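Local atomic coordinates of citrate lyase, subunit 1 (Methanosaeta concilii, PDB entry 6HXI), a protein that probably catalyses, as part of ATP citrate lyase, the ATP-driven conversion of citrate and coenzyme A to acetyl-CoA and oxaloacetate. Residues T54-F64 / R102-F111; G158-K167 / V179-R188. All blocks are in the same frame, centred on the assembly; numbering follows the deposited sequence.

Interaction 1: T54-F64 / R102-F111; sequences TRLVVKPDQLF and RLSYFLIEPF
V57 and E109 face each other as a hydrogen-bonded pair in an antiparallel ladder between strands 56-60 and 106-110. The strand axes come within 4.5 Å at their closest. V57, K59, L107 and E109 put their side chains on one face. V58, P60, F106 and I108 occupy the other. These are the two central strands of the four-stranded antiparallel sheet in the ATP-grasp family region.

Packing is close on the V58 face. V58 CG2 lies 3.8 Å from I108 CG1, the two side chains lying side by side and pointing the same way. Helix 79-89 touches V58 and P60 here.

The contact loosens toward its ends, where the exposed R102 and R55 lie. R55 forms salt bridges with D76 and D78 rather than with strand 106-110. At the Q62 end the join is polar. Q62 reaches across with an extended chain. Its OE1 takes the N-H of S104 at 2.8 Å, with the donor above the amide carbonyl plane. A weak bond at 3.4 Å runs from Q62 NE2 to R102 O.

On the V57 face, V57 CG2 meets the edge of the F111 ring, 3.7 Å from CD1. CG of K59 sits between its backbone N and carbonyl carbon (chi1 53°), and the extended chain carries NZ obliquely to E109. The salt bridge from K59 NZ to E109 OE2 is long and weak, 3.3 Å. K59 and E109, both buried, belong to a wider set of salt bridges. E8 and D214 also pair with K59, and K12 with E109. Three carboxylates thus gather round one ammonium group, while K12 probably balances E109.

Interaction 2: G158-K167 / V179-R188; sequences GIDALDVGSK and VEEFITALWR
The loop 158-167 comes nearest the helix 179-188 at two points, with G165 CA 5.7 Å from E180 CA and I159 CA 6.9 Å from T184 CA. A type I turn runs from I159 to L162.

I159 packs against W187, the two side chains sliding past each other in opposite directions. Its CB lies 3.5 Å from W187 CE3, and its backbone N sits over one face of the indole. With CG1 anti to the backbone N (chi1 -155°), I159 turns CG2 toward R188, where it rests over one face of the guanidinium, offset toward its rim.

The R188 guanidinium meets D160 end-on. NH1 and NH2 both bond to the single oxygen OD1, at 3.0 and 3.1 Å. OD1 is in the guanidinium plane, but the carboxylate is turned 85° to it. NH1 uses the syn lone pair of OD1, while NH2 comes from above the carboxylate plane. An alanine in place of R188 is likely to leave D160 without its cationic mate and to strip the cover from I159 CG2.

In the ATP-grasp family region, the loop links strand 149-154 to helix 173-192, which packs on the six-stranded antiparallel sheet. I159 and I183 both touch I131 of strand 128-134, and W187 gives its indole N-H to D129.

Further along, V164 CG1 packs 3.5 Å from I183 CD1. K167, bent near its end, lays CE against V179 CG1 at 3.7 Å. T184 OG1 turns back to E180 O, which T184 N also reaches from the opposite face of the carbonyl plane.

In the fold
Both contacts belong to the ATP-grasp family region, but they hold different elements. Their centres are 30 Å apart and their nearest atoms about 13 Å. Interaction 1 rests on a backbone ladder within one sheet. Interaction 2 lays a loop on a helix that covers the other, through side chains. Interaction 1 is the more buried, with 11 of 20 touching residues buried and its centre about 20 Å from the chain centre. Interaction 2 has 6 of 13, at about 29 Å. Their charged pairs differ with place. The pair in interaction 1 is buried and shared with several other residues, including D214 from the six-stranded sheet. That in interaction 2 lies near the surface, with D160 exposed and R188 partly exposed.

Interaction 1: T54-F64 / R102-F111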
loop_
_atom_site.group_PDB
_atom_site.type_symbol
_atom_site.label_atom_id
_atom_site.label_comp_id
_atom_site.label_asym_id
_atom_site.label_seq_id
_atom_site.Cartn_x
_atom_site.Cartn_y
_atom_site.Cartn_z
ATOM N N THR C 54 -35.107 -50.432 54.987
ATOM C CA THR C 54 -36.383 -49.695 55.083
ATOM C C THR C 54 -37.558 -50.521 54.534
ATOM O O THR C 54 -37.342 -51.399 53.690
ATOM C CB THR C 54 -36.253 -48.329 54.353
ATOM O OG1 THR C 54 -35.015 -47.712 54.712
ATOM C CG2 THR C 54 -37.398 -47.362 54.659
ATOM N N ARG C 55 -38.796 -50.254 55.028
ATOM C CA ARG C 55 -40.003 -50.895 54.499
ATOM C C ARG C 55 -40.348 -50.139 53.209
ATOM O O ARG C 55 -40.329 -48.908 53.194
ATOM C CB ARG C 55 -41.168 -50.902 55.505
ATOM C CG ARG C 55 -40.997 -51.891 56.667
ATOM C CD ARG C 55 -40.668 -53.332 56.266
ATOM N NE ARG C 55 -41.771 -54.008 55.578
ATOM C CZ ARG C 55 -42.165 -55.253 55.832
ATOM N NH1 ARG C 55 -41.553 -55.974 56.765
ATOM N NH2 ARG C 55 -43.165 -55.792 55.147
ATOM N N LEU C 56 -40.602 -50.881 52.131
ATOM C CA LEU C 56 -40.790 -50.345 50.791
ATOM C C LEU C 56 -42.209 -50.382 50.213
ATOM O O LEU C 56 -43.130 -50.979 50.781
ATOM C CB LEU C 56 -39.836 -51.086 49.819
ATOM C CG LEU C 56 -38.373 -51.246 50.238
ATOM C CD1 LEU C 56 -37.667 -52.160 49.311
ATOM C CD2 LEU C 56 -37.637 -49.909 50.283
ATOM N N VAL C 57 -42.349 -49.671 49.072
ATOM C CA VAL C 57 -43.485 -49.573 48.154
ATOM C C VAL C 57 -42.873 -49.685 46.740
ATOM O O VAL C 57 -41.927 -48.961 46.413
ATOM C CB VAL C 57 -44.326 -48.267 48.310
ATOM C CG1 VAL C 57 -45.447 -48.191 47.278
ATOM C CG2 VAL C 57 -44.908 -48.142 49.706
ATOM N N VAL C 58 -43.390 -50.600 45.930
ATOM C CA VAL C 58 -42.919 -50.756 44.558
ATOM C C VAL C 58 -44.154 -50.812 43.637
ATOM O O VAL C 58 -45.098 -51.566 43.890
ATOM C CB VAL C 58 -41.855 -51.882 44.351
ATOM C CG1 VAL C 58 -42.303 -53.229 44.903
ATOM C CG2 VAL C 58 -41.396 -51.991 42.900
ATOM N N LYS C 59 -44.177 -49.916 42.639
ATOM C CA LYS C 59 -45.286 -49.735 41.704
ATOM C C LYS C 59 -44.795 -49.371 40.286
ATOM O O LYS C 59 -43.745 -48.729 40.165
ATOM C CB LYS C 59 -46.264 -48.660 42.237
ATOM C CG LYS C 59 -45.618 -47.318 42.607
ATOM C CD LYS C 59 -46.552 -46.443 43.419
ATOM C CE LYS C 59 -45.794 -45.416 44.213
ATOM N NZ LYS C 59 -46.689 -44.355 44.756
ATOM N N PRO C 60 -45.537 -49.740 39.201
ATOM C CA PRO C 60 -45.082 -49.364 37.849
ATOM C C PRO C 60 -45.176 -47.855 37.575
ATOM O O PRO C 60 -46.181 -47.222 37.913
ATOM C CB PRO C 60 -45.978 -50.191 36.919
ATOM C CG PRO C 60 -47.196 -50.468 37.708
ATOM C CD PRO C 60 -46.813 -50.491 39.154
ATOM N N ASP C 61 -44.104 -47.286 36.988
ATOM C CA ASP C 61 -43.981 -45.868 36.664
ATOM C C ASP C 61 -43.964 -45.667 35.143
ATOM O O ASP C 61 -42.961 -45.231 34.576
ATOM C CB ASP C 61 -42.727 -45.275 37.344
ATOM C CG ASP C 61 -42.755 -43.768 37.549
ATOM O OD1 ASP C 61 -43.749 -43.122 37.127
ATOM O OD2 ASP C 61 -41.788 -43.233 38.132
ATOM N N GLN C 62 -45.085 -45.988 34.482
ATOM C CA GLN C 62 -45.202 -45.876 33.028
ATOM C C GLN C 62 -46.373 -44.978 32.596
ATOM O O GLN C 62 -46.936 -45.143 31.505
ATOM C CB GLN C 62 -45.252 -47.271 32.383
ATOM C CG GLN C 62 -43.872 -47.877 32.173
ATOM C CD GLN C 62 -43.941 -49.316 31.740
ATOM O OE1 GLN C 62 -44.201 -50.214 32.541
ATOM N NE2 GLN C 62 -43.687 -49.569 30.464
ATOM N N LEU C 63 -46.684 -43.974 33.447
ATOM C CA LEU C 63 -47.719 -42.945 33.256
ATOM C C LEU C 63 -49.144 -43.543 33.279
ATOM O O LEU C 63 -49.835 -43.576 32.255
ATOM C CB LEU C 63 -47.459 -42.064 31.993
ATOM C CG LEU C 63 -46.009 -41.572 31.762
ATOM C CD1 LEU C 63 -45.819 -41.042 30.367
ATOM C CD2 LEU C 63 -45.627 -40.498 32.740
ATOM N N PHE C 64 -49.570 -44.000 34.478
ATOM C CA PHE C 64 -50.872 -44.630 34.730
ATOM C C PHE C 64 -51.832 -43.782 35.594
ATOM O O PHE C 64 -51.738 -42.552 35.595
ATOM C CB PHE C 64 -50.674 -46.027 35.358
ATOM C CG PHE C 64 -50.045 -47.087 34.482
ATOM C CD1 PHE C 64 -50.484 -47.285 33.179
ATOM C CD2 PHE C 64 -49.080 -47.949 34.992
ATOM C CE1 PHE C 64 -49.922 -48.279 32.382
ATOM C CE2 PHE C 64 -48.523 -48.950 34.194
ATOM C CZ PHE C 64 -48.937 -49.098 32.891
ATOM N N ARG C 102 -46.055 -54.078 27.580
ATOM C CA ARG C 102 -45.289 -54.764 28.625
ATOM C C ARG C 102 -44.896 -53.798 29.738
ATOM O O ARG C 102 -44.665 -52.618 29.468
ATOM C CB ARG C 102 -44.031 -55.455 28.056
ATOM C CG ARG C 102 -44.304 -56.666 27.155
ATOM C CD ARG C 102 -43.016 -57.363 26.748
ATOM N NE ARG C 102 -43.178 -58.137 25.516
ATOM C CZ ARG C 102 -42.800 -57.720 24.308
ATOM N NH1 ARG C 102 -42.213 -56.538 24.159
ATOM N NH2 ARG C 102 -42.994 -58.486 23.244
ATOM N N LEU C 103 -44.825 -54.294 30.989
ATOM C CA LEU C 103 -44.398 -53.479 32.132
ATOM C C LEU C 103 -42.860 -53.409 32.112
ATOM O O LEU C 103 -42.220 -54.451 32.017
ATOM C CB LEU C 103 -44.902 -54.071 33.462
ATOM C CG LEU C 103 -46.402 -53.978 33.753
ATOM C CD1 LEU C 103 -46.770 -54.820 34.963
ATOM C CD2 LEU C 103 -46.856 -52.532 33.971
ATOM N N SER C 104 -42.259 -52.199 32.134
ATOM C CA SER C 104 -40.792 -52.081 32.051
ATOM C C SER C 104 -40.144 -51.147 33.081
ATOM O O SER C 104 -38.949 -51.293 33.351
ATOM C CB SER C 104 -40.366 -51.678 30.642
ATOM O OG SER C 104 -40.718 -52.669 29.691
ATOM N N TYR C 105 -40.906 -50.179 33.633
ATOM C CA TYR C 105 -40.380 -49.221 34.611
ATOM C C TYR C 105 -41.145 -49.253 35.920
ATOM O O TYR C 105 -42.375 -49.208 35.915
ATOM C CB TYR C 105 -40.285 -47.806 34.021
ATOM C CG TYR C 105 -39.293 -47.720 32.878
ATOM C CD1 TYR C 105 -37.946 -47.468 33.116
ATOM C CD2 TYR C 105 -39.701 -47.901 31.557
ATOM C CE1 TYR C 105 -37.022 -47.418 32.070
ATOM C CE2 TYR C 105 -38.788 -47.859 30.504
ATOM C CZ TYR C 105 -37.450 -47.609 30.764
ATOM O OH TYR C 105 -36.552 -47.536 29.723
ATOM N N PHE C 106 -40.406 -49.373 37.037
ATOM C CA PHE C 106 -40.966 -49.481 38.391
ATOM C C PHE C 106 -40.279 -48.556 39.380
ATOM O O PHE C 106 -39.045 -48.470 39.405
ATOM C CB PHE C 106 -40.877 -50.935 38.914
ATOM C CG PHE C 106 -41.597 -51.959 38.070
ATOM C CD1 PHE C 106 -40.956 -52.579 37.001
ATOM C CD2 PHE C 106 -42.914 -52.303 38.339
ATOM C CE1 PHE C 106 -41.632 -53.500 36.198
ATOM C CE2 PHE C 106 -43.590 -53.227 37.541
ATOM C CZ PHE C 106 -42.941 -53.823 36.479
ATOM N N LEU C 107 -41.075 -47.895 40.222
ATOM C CA LEU C 107 -40.531 -47.004 41.236
ATOM C C LEU C 107 -40.481 -47.698 42.603
ATOM O O LEU C 107 -41.465 -48.318 43.022
ATOM C CB LEU C 107 -41.344 -45.688 41.301
ATOM C CG LEU C 107 -41.064 -44.724 42.477
ATOM C CD1 LEU C 107 -39.709 -44.012 42.337
ATOM C CD2 LEU C 107 -42.182 -43.729 42.641
ATOM N N ILE C 108 -39.325 -47.589 43.284
ATOM C CA ILE C 108 -39.134 -48.096 44.648
ATOM C C ILE C 108 -38.918 -46.907 45.588
ATOM O O ILE C 108 -38.080 -46.034 45.337
ATOM C CB ILE C 108 -38.081 -49.233 44.840
ATOM C CG1 ILE C 108 -38.138 -50.262 43.688
ATOM C CG2 ILE C 108 -38.286 -49.930 46.211
ATOM C CD1 ILE C 108 -36.915 -51.128 43.563
ATOM N N GLU C 109 -39.719 -46.865 46.647
ATOM C CA GLU C 109 -39.649 -45.805 47.644
ATOM C C GLU C 109 -40.025 -46.305 49.063
ATOM O O GLU C 109 -40.691 -47.338 49.171
ATOM C CB GLU C 109 -40.526 -44.617 47.214
ATOM C CG GLU C 109 -42.022 -44.882 47.218
ATOM C CD GLU C 109 -42.887 -43.681 46.886
ATOM O OE1 GLU C 109 -42.352 -42.550 46.833
ATOM O OE2 GLU C 109 -44.109 -43.871 46.696
ATOM N N PRO C 110 -39.646 -45.578 50.148
ATOM C CA PRO C 110 -40.041 -46.027 51.498
ATOM C C PRO C 110 -41.550 -45.963 51.749
ATOM O O PRO C 110 -42.229 -45.076 51.227
ATOM C CB PRO C 110 -39.286 -45.072 52.429
ATOM C CG PRO C 110 -39.020 -43.864 51.619
ATOM C CD PRO C 110 -38.848 -44.332 50.208
ATOM N N PHE C 111 -42.072 -46.910 52.541
ATOM C CA PHE C 111 -43.482 -46.980 52.912
ATOM C C PHE C 111 -43.727 -46.013 54.055
ATOM O O PHE C 111 -43.134 -46.171 55.132
ATOM C CB PHE C 111 -43.877 -48.418 53.314
ATOM C CG PHE C 111 -45.282 -48.577 53.861
ATOM C CD1 PHE C 111 -46.364 -48.739 53.007
ATOM C CD2 PHE C 111 -45.515 -48.589 55.232
ATOM C CE1 PHE C 111 -47.660 -48.887 53.514
ATOM C CE2 PHE C 111 -46.814 -48.725 55.737
ATOM C CZ PHE C 111 -47.877 -48.874 54.876
#

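Interaction 2: G158-K167 / V179-R188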
loop_
_atom_site.group_PDB
_atom_site.type_symbol
_atom_site.label_atom_id
_atom_site.label_comp_id
_atom_site.label_asym_id
_atom_site.label_seq_id
_atom_site.Cartn_x
_atom_site.Cartn_y
_atom_site.Cartn_z
ATOM N N GLY C 158 -49.529 -13.030 40.973
ATOM C CA GLY C 158 -48.805 -14.081 41.688
ATOM C C GLY C 158 -49.487 -14.527 42.969
ATOM O O GLY C 158 -50.609 -14.094 43.267
ATOM N N ILE C 159 -48.819 -15.425 43.732
ATOM C CA ILE C 159 -49.361 -15.994 44.985
ATOM C C ILE C 159 -49.365 -14.984 46.165
ATOM O O ILE C 159 -50.269 -15.047 46.995
ATOM C CB ILE C 159 -48.659 -17.344 45.360
ATOM C CG1 ILE C 159 -49.540 -18.244 46.239
ATOM C CG2 ILE C 159 -47.262 -17.159 45.985
ATOM C CD1 ILE C 159 -50.374 -19.202 45.514
ATOM N N ASP C 160 -48.363 -14.078 46.238
ATOM C CA ASP C 160 -48.206 -13.073 47.306
ATOM C C ASP C 160 -49.424 -12.139 47.432
ATOM O O ASP C 160 -49.713 -11.628 48.523
ATOM C CB ASP C 160 -46.920 -12.263 47.096
ATOM C CG ASP C 160 -45.632 -13.064 47.195
ATOM O OD1 ASP C 160 -45.600 -14.213 46.692
ATOM O OD2 ASP C 160 -44.641 -12.523 47.727
ATOM N N ALA C 161 -50.155 -11.958 46.312
ATOM C CA ALA C 161 -51.374 -11.152 46.241
ATOM C C ALA C 161 -52.589 -11.886 46.857
ATOM O O ALA C 161 -53.681 -11.312 46.914
ATOM C CB ALA C 161 -51.658 -10.789 44.790
ATOM N N LEU C 162 -52.395 -13.142 47.329
ATOM C CA LEU C 162 -53.465 -13.977 47.881
ATOM C C LEU C 162 -53.268 -14.460 49.315
ATOM O O LEU C 162 -52.180 -14.911 49.682
ATOM C CB LEU C 162 -53.696 -15.223 46.993
ATOM C CG LEU C 162 -54.036 -15.017 45.530
ATOM C CD1 LEU C 162 -53.764 -16.273 44.750
ATOM C CD2 LEU C 162 -55.476 -14.584 45.353
ATOM N N ASP C 163 -54.365 -14.463 50.091
ATOM C CA ASP C 163 -54.391 -15.029 51.434
ATOM C C ASP C 163 -54.892 -16.461 51.239
ATOM O O ASP C 163 -56.106 -16.696 51.184
ATOM C CB ASP C 163 -55.317 -14.228 52.367
ATOM C CG ASP C 163 -55.608 -14.921 53.692
ATOM O OD1 ASP C 163 -54.660 -15.114 54.484
ATOM O OD2 ASP C 163 -56.779 -15.307 53.916
ATOM N N VAL C 164 -53.943 -17.406 51.054
ATOM C CA VAL C 164 -54.202 -18.838 50.836
ATOM C C VAL C 164 -54.881 -19.447 52.068
ATOM O O VAL C 164 -55.705 -20.349 51.920
ATOM C CB VAL C 164 -52.933 -19.625 50.375
ATOM C CG1 VAL C 164 -53.233 -21.105 50.181
ATOM C CG2 VAL C 164 -52.348 -19.041 49.088
ATOM N N GLY C 165 -54.586 -18.882 53.247
ATOM C CA GLY C 165 -55.165 -19.241 54.539
ATOM C C GLY C 165 -56.624 -19.627 54.466
ATOM O O GLY C 165 -56.988 -20.693 54.958
ATOM N N SER C 166 -57.452 -18.793 53.786
ATOM C CA SER C 166 -58.877 -19.046 53.537
ATOM C C SER C 166 -59.034 -20.273 52.588
ATOM O O SER C 166 -59.151 -20.174 51.362
ATOM C CB SER C 166 -59.562 -17.798 53.003
ATOM O OG SER C 166 -59.325 -16.713 53.881
ATOM N N LYS C 167 -58.967 -21.439 53.239
ATOM C CA LYS C 167 -59.034 -22.814 52.779
ATOM C C LYS C 167 -60.017 -23.538 53.747
ATOM O O LYS C 167 -60.781 -22.859 54.452
ATOM C CB LYS C 167 -57.626 -23.400 52.908
ATOM C CG LYS C 167 -57.316 -24.558 51.968
ATOM C CD LYS C 167 -55.834 -24.640 51.608
ATOM C CE LYS C 167 -54.932 -24.987 52.772
ATOM N NZ LYS C 167 -54.492 -23.778 53.516
ATOM N N VAL C 179 -50.366 -26.611 55.465
ATOM C CA VAL C 179 -50.887 -26.885 54.120
ATOM C C VAL C 179 -50.834 -25.597 53.281
ATOM O O VAL C 179 -50.480 -25.657 52.109
ATOM C CB VAL C 179 -52.292 -27.566 54.110
ATOM C CG1 VAL C 179 -52.709 -27.920 52.689
ATOM C CG2 VAL C 179 -52.303 -28.826 54.966
ATOM N N GLU C 180 -51.193 -24.434 53.892
ATOM C CA GLU C 180 -51.161 -23.095 53.280
ATOM C C GLU C 180 -49.738 -22.835 52.761
ATOM O O GLU C 180 -49.580 -22.488 51.597
ATOM C CB GLU C 180 -51.566 -22.035 54.330
ATOM C CG GLU C 180 -51.310 -20.585 53.946
ATOM C CD GLU C 180 -51.569 -19.567 55.044
ATOM O OE1 GLU C 180 -51.245 -19.851 56.220
ATOM O OE2 GLU C 180 -52.072 -18.466 54.723
ATOM N N GLU C 181 -48.718 -23.090 53.612
ATOM C CA GLU C 181 -47.302 -22.931 53.310
ATOM C C GLU C 181 -46.833 -23.937 52.252
ATOM O O GLU C 181 -46.045 -23.565 51.367
ATOM C CB GLU C 181 -46.457 -23.030 54.592
ATOM C CG GLU C 181 -46.298 -21.693 55.308
ATOM C CD GLU C 181 -46.384 -21.692 56.829
ATOM O OE1 GLU C 181 -45.595 -22.416 57.482
ATOM O OE2 GLU C 181 -47.208 -20.917 57.370
ATOM N N PHE C 182 -47.325 -25.200 52.337
ATOM C CA PHE C 182 -46.957 -26.252 51.396
ATOM C C PHE C 182 -47.473 -26.004 49.982
ATOM O O PHE C 182 -46.711 -26.190 49.013
ATOM C CB PHE C 182 -47.364 -27.650 51.913
ATOM C CG PHE C 182 -47.284 -28.746 50.874
ATOM C CD1 PHE C 182 -46.057 -29.188 50.398
ATOM C CD2 PHE C 182 -48.439 -29.277 50.309
ATOM C CE1 PHE C 182 -45.984 -30.161 49.404
ATOM C CE2 PHE C 182 -48.366 -30.247 49.308
ATOM C CZ PHE C 182 -47.137 -30.688 48.869
ATOM N N ILE C 183 -48.750 -25.595 49.850
ATOM C CA ILE C 183 -49.356 -25.366 48.523
ATOM C C ILE C 183 -48.849 -24.042 47.911
ATOM O O ILE C 183 -48.786 -23.931 46.680
ATOM C CB ILE C 183 -50.903 -25.529 48.498
ATOM C CG1 ILE C 183 -51.649 -24.342 49.154
ATOM C CG2 ILE C 183 -51.321 -26.888 49.126
ATOM C CD1 ILE C 183 -53.193 -24.386 48.938
ATOM N N THR C 184 -48.415 -23.077 48.778
ATOM C CA THR C 184 -47.825 -21.798 48.353
ATOM C C THR C 184 -46.453 -22.087 47.727
ATOM O O THR C 184 -46.132 -21.525 46.681
ATOM C CB THR C 184 -47.791 -20.781 49.526
ATOM O OG1 THR C 184 -49.136 -20.408 49.835
ATOM C CG2 THR C 184 -46.999 -19.512 49.208
ATOM N N ALA C 185 -45.669 -22.983 48.370
ATOM C CA ALA C 185 -44.351 -23.444 47.927
ATOM C C ALA C 185 -44.486 -24.274 46.647
ATOM O O ALA C 185 -43.677 -24.123 45.728
ATOM C CB ALA C 185 -43.704 -24.280 49.019
ATOM N N LEU C 186 -45.529 -25.130 46.586
ATOM C CA LEU C 186 -45.818 -25.992 45.438
ATOM C C LEU C 186 -46.120 -25.172 44.194
ATOM O O LEU C 186 -45.666 -25.548 43.115
ATOM C CB LEU C 186 -46.952 -26.978 45.734
ATOM C CG LEU C 186 -47.067 -28.170 44.776
ATOM C CD1 LEU C 186 -46.016 -29.214 45.082
ATOM C CD2 LEU C 186 -48.447 -28.787 44.852
ATOM N N TRP C 187 -46.841 -24.033 44.353
ATOM C CA TRP C 187 -47.121 -23.100 43.254
ATOM C C TRP C 187 -45.815 -22.474 42.741
ATOM O O TRP C 187 -45.636 -22.351 41.533
ATOM C CB TRP C 187 -48.106 -21.991 43.658
ATOM C CG TRP C 187 -48.358 -21.047 42.520
ATOM C CD1 TRP C 187 -49.145 -21.272 41.428
ATOM C CD2 TRP C 187 -47.690 -19.805 42.283
ATOM N NE1 TRP C 187 -49.047 -20.221 40.548
ATOM C CE2 TRP C 187 -48.139 -19.317 41.034
ATOM C CE3 TRP C 187 -46.721 -19.070 42.990
ATOM C CZ2 TRP C 187 -47.706 -18.094 40.509
ATOM C CZ3 TRP C 187 -46.302 -17.852 42.479
ATOM C CH2 TRP C 187 -46.788 -17.377 41.248
ATOM N N ARG C 188 -44.917 -22.075 43.661
ATOM C CA ARG C 188 -43.629 -21.465 43.324
ATOM C C ARG C 188 -42.783 -22.485 42.571
ATOM O O ARG C 188 -42.181 -22.157 41.552
ATOM C CB ARG C 188 -42.922 -20.968 44.600
ATOM C CG ARG C 188 -43.671 -19.861 45.327
ATOM C CD ARG C 188 -42.752 -19.159 46.314
ATOM N NE ARG C 188 -43.488 -18.462 47.373
ATOM C CZ ARG C 188 -43.967 -17.222 47.279
ATOM N NH1 ARG C 188 -43.833 -16.530 46.152
ATOM N NH2 ARG C 188 -44.614 -16.677 48.299
#